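PDB 2QS8: Xaa-Pro Dipeptidase from Alteromonas macleodii, which probably hydrolyses peptides as a metal-dependent carboxypeptidase of the amidohydrolase superfamily, and holds a methionine in its active site. Local coordinates for residues A[66-71]-A[322-327]. Numbering follows the deposited sequence.
Sequences MDMHVH and KIAFGT. With MG (magnesium ion), chain C.
Asp67 turns CG anti to its backbone N (chi1 -167°), which carries its carboxylate across to Thr327, whose OG1 sits between its own N and carbonyl carbon (chi1 72°). The two side chains cross at about a right angle, and both carboxylate oxygens are used. Thr327 OG1 donates to the syn lone pair of Asp67 OD2 at 2.8 Å, while Thr327 N reaches Asp67 OD1 at 3.1 Å. The same OD1 also accepts from His69 N at 3.1 Å, which closes an Asx turn; the two N-H groups come from opposite faces of the carboxylate plane and, with the OG1 bond at the other oxygen, limit its rotation. The backbones themselves are tied by Met68 N to Phe325 O (2.8 Å, nearly straight at 165°). Here the strand 60-67 of the TIM barrel turns a corner into the His-X-His metal motif of the amidohydrolases: His69 NE2 and His71 NE2 bind the magnesium ion at 2.4 and 2.2 Å, and Asp328, directly after Thr327, completes the protein ligands. His69 ND1 is hydrogen-bonded to Glu254. An alanine in place of Asp67 would take away the acceptor of Thr327 N, Thr327 OG1 and His69 N, and the two segments would probably be freer to shift against each other. The Phe325 ring turns its edge to Asp67 CA and meets the rings of Phe107 and Phe341. Met68 CG rests on Ala324 CB at 4.0 Å.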
HETATM    1  N   MSE A  66     -33.875  -1.215 -24.049  1.00 23.67           N
HETATM    2  CA  MSE A  66     -32.680  -1.376 -23.227  1.00 24.34           C
HETATM    3  C   MSE A  66     -32.863  -0.958 -21.765  1.00 23.65           C
HETATM    4  O   MSE A  66     -33.517   0.041 -21.476  1.00 22.21           O
HETATM    5  CB  MSE A  66     -31.539  -0.565 -23.832  1.00 21.49           C
HETATM    6  CG  MSE A  66     -31.117  -1.046 -25.185  1.00 20.98           C
HETATM    7 SE   MSE A  66     -29.499  -0.115 -25.812  1.00 25.80          SE
HETATM    8  CE  MSE A  66     -29.810  -0.161 -27.746  1.00 19.73           C
ATOM      9  N   ASP A  67     -32.294  -1.737 -20.850  1.00 23.08           N
ATOM     10  CA  ASP A  67     -32.378  -1.446 -19.417  1.00 21.98           C
ATOM     11  C   ASP A  67     -30.936  -1.279 -18.929  1.00 20.80           C
ATOM     12  O   ASP A  67     -30.164  -2.223 -18.918  1.00 19.84           O
ATOM     13  CB  ASP A  67     -33.072  -2.603 -18.678  1.00 22.88           C
ATOM     14  CG  ASP A  67     -33.479  -2.234 -17.260  1.00 24.13           C
ATOM     15  OD1 ASP A  67     -32.784  -1.413 -16.629  1.00 23.82           O
ATOM     16  OD2 ASP A  67     -34.496  -2.780 -16.771  1.00 26.02           O
HETATM   17  N   MSE A  68     -30.580  -0.057 -18.546  1.00 21.49           N
HETATM   18  CA  MSE A  68     -29.221   0.252 -18.096  1.00 20.44           C
HETATM   19  C   MSE A  68     -28.876  -0.207 -16.672  1.00 23.14           C
HETATM   20  O   MSE A  68     -27.767   0.056 -16.204  1.00 22.57           O
HETATM   21  CB  MSE A  68     -28.988   1.760 -18.159  1.00 18.50           C
HETATM   22  CG  MSE A  68     -29.185   2.402 -19.516  1.00 17.13           C
HETATM   23 SE   MSE A  68     -27.880   1.614 -20.725  1.00 25.22          SE
HETATM   24  CE  MSE A  68     -26.182   2.319 -20.098  1.00 23.18           C
ATOM     25  N   HIS A  69     -29.804  -0.865 -15.979  1.00 22.03           N
ATOM     26  CA  HIS A  69     -29.526  -1.258 -14.601  1.00 22.16           C
ATOM     27  C   HIS A  69     -30.295  -2.491 -14.143  1.00 20.96           C
ATOM     28  O   HIS A  69     -31.401  -2.387 -13.610  1.00 19.54           O
ATOM     29  CB  HIS A  69     -29.835  -0.073 -13.681  1.00 22.33           C
ATOM     30  CG  HIS A  69     -29.233  -0.175 -12.311  1.00 25.96           C
ATOM     31  ND1 HIS A  69     -28.405   0.797 -11.793  1.00 26.42           N
ATOM     32  CD2 HIS A  69     -29.382  -1.103 -11.336  1.00 25.72           C
ATOM     33  CE1 HIS A  69     -28.073   0.474 -10.555  1.00 24.81           C
ATOM     34  NE2 HIS A  69     -28.654  -0.673 -10.254  1.00 26.11           N
ATOM     35  N   VAL A  70     -29.702  -3.660 -14.352  1.00 21.32           N
ATOM     36  CA  VAL A  70     -30.346  -4.906 -13.952  1.00 22.75           C
ATOM     37  C   VAL A  70     -29.368  -5.794 -13.186  1.00 23.16           C
ATOM     38  O   VAL A  70     -28.153  -5.638 -13.311  1.00 24.18           O
ATOM     39  CB  VAL A  70     -30.888  -5.702 -15.177  1.00 23.75           C
ATOM     40  CG1 VAL A  70     -31.925  -4.861 -15.931  1.00 22.50           C
ATOM     41  CG2 VAL A  70     -29.745  -6.103 -16.090  1.00 21.39           C
ATOM     42  N   HIS A  71     -29.911  -6.711 -12.389  1.00 21.90           N
ATOM     43  CA  HIS A  71     -29.093  -7.631 -11.603  1.00 22.42           C
ATOM     44  C   HIS A  71     -29.577  -9.073 -11.767  1.00 21.68           C
ATOM     45  O   HIS A  71     -30.089  -9.676 -10.818  1.00 22.02           O
ATOM     46  CB  HIS A  71     -29.140  -7.260 -10.112  1.00 20.13           C
ATOM     47  CG  HIS A  71     -28.599  -5.902  -9.801  1.00 23.04           C
ATOM     48  ND1 HIS A  71     -27.262  -5.586  -9.923  1.00 23.62           N
ATOM     49  CD2 HIS A  71     -29.214  -4.777  -9.361  1.00 22.33           C
ATOM     50  CE1 HIS A  71     -27.077  -4.328  -9.566  1.00 25.71           C
ATOM     51  NE2 HIS A  71     -28.244  -3.814  -9.222  1.00 25.68           N
ATOM     52  N   LYS A 322     -29.610  14.699 -18.995  1.00 27.66           N
ATOM     53  CA  LYS A 322     -29.733  13.551 -19.885  1.00 28.68           C
ATOM     54  C   LYS A 322     -30.228  12.348 -19.085  1.00 29.36           C
ATOM     55  O   LYS A 322     -29.778  12.107 -17.959  1.00 28.38           O
ATOM     56  CB  LYS A 322     -28.390  13.247 -20.544  1.00 31.85           C
ATOM     57  CG  LYS A 322     -27.874  14.395 -21.391  1.00 35.55           C
ATOM     58  CD  LYS A 322     -26.390  14.247 -21.662  1.00 39.84           C
ATOM     59  CE  LYS A 322     -26.123  13.207 -22.714  1.00 41.59           C
ATOM     60  NZ  LYS A 322     -26.600  13.709 -24.031  1.00 46.21           N
ATOM     61  N   ILE A 323     -31.153  11.596 -19.674  1.00 28.25           N
ATOM     62  CA  ILE A 323     -31.742  10.450 -19.012  1.00 27.57           C
ATOM     63  C   ILE A 323     -31.772   9.197 -19.873  1.00 27.28           C
ATOM     64  O   ILE A 323     -32.147   9.240 -21.045  1.00 28.82           O
ATOM     65  CB  ILE A 323     -33.187  10.781 -18.559  1.00 28.11           C
ATOM     66  CG1 ILE A 323     -33.143  11.798 -17.411  1.00 29.63           C
ATOM     67  CG2 ILE A 323     -33.923   9.517 -18.155  1.00 27.89           C
ATOM     68  CD1 ILE A 323     -34.506  12.284 -16.938  1.00 30.66           C
ATOM     69  N   ALA A 324     -31.364   8.078 -19.273  1.00 26.94           N
ATOM     70  CA  ALA A 324     -31.364   6.785 -19.947  1.00 25.20           C
ATOM     71  C   ALA A 324     -32.149   5.805 -19.071  1.00 25.76           C
ATOM     72  O   ALA A 324     -32.035   5.832 -17.841  1.00 23.55           O
ATOM     73  CB  ALA A 324     -29.936   6.289 -20.154  1.00 24.15           C
ATOM     74  N   PHE A 325     -32.942   4.955 -19.717  1.00 24.87           N
ATOM     75  CA  PHE A 325     -33.782   3.964 -19.045  1.00 25.21           C
ATOM     76  C   PHE A 325     -33.030   2.954 -18.146  1.00 26.53           C
ATOM     77  O   PHE A 325     -32.101   2.277 -18.595  1.00 26.24           O
ATOM     78  CB  PHE A 325     -34.579   3.197 -20.101  1.00 24.33           C
ATOM     79  CG  PHE A 325     -35.684   2.360 -19.541  1.00 26.46           C
ATOM     80  CD1 PHE A 325     -36.958   2.890 -19.393  1.00 27.74           C
ATOM     81  CD2 PHE A 325     -35.462   1.035 -19.191  1.00 26.41           C
ATOM     82  CE1 PHE A 325     -37.996   2.111 -18.912  1.00 28.82           C
ATOM     83  CE2 PHE A 325     -36.491   0.253 -18.711  1.00 28.47           C
ATOM     84  CZ  PHE A 325     -37.764   0.791 -18.571  1.00 28.58           C
ATOM     85  N   GLY A 326     -33.467   2.852 -16.892  1.00 25.33           N
ATOM     86  CA  GLY A 326     -32.866   1.937 -15.934  1.00 25.29           C
ATOM     87  C   GLY A 326     -33.820   1.646 -14.783  1.00 23.54           C
ATOM     88  O   GLY A 326     -34.348   2.571 -14.174  1.00 22.05           O
ATOM     89  N   THR A 327     -34.003   0.377 -14.449  1.00 22.18           N
ATOM     90  CA  THR A 327     -34.969  -0.012 -13.419  1.00 23.76           C
ATOM     91  C   THR A 327     -34.464  -0.570 -12.074  1.00 25.75           C
ATOM     92  O   THR A 327     -35.145  -0.461 -11.055  1.00 25.48           O
ATOM     93  CB  THR A 327     -35.924  -1.065 -13.998  1.00 21.86           C
ATOM     94  OG1 THR A 327     -35.216  -2.300 -14.152  1.00 19.42           O
ATOM     95  CG2 THR A 327     -36.418  -0.630 -15.386  1.00 18.53           C
TER
HETATM   96 MG    MG C 500     -28.500  -1.915  -8.200  1.00 29.56          MG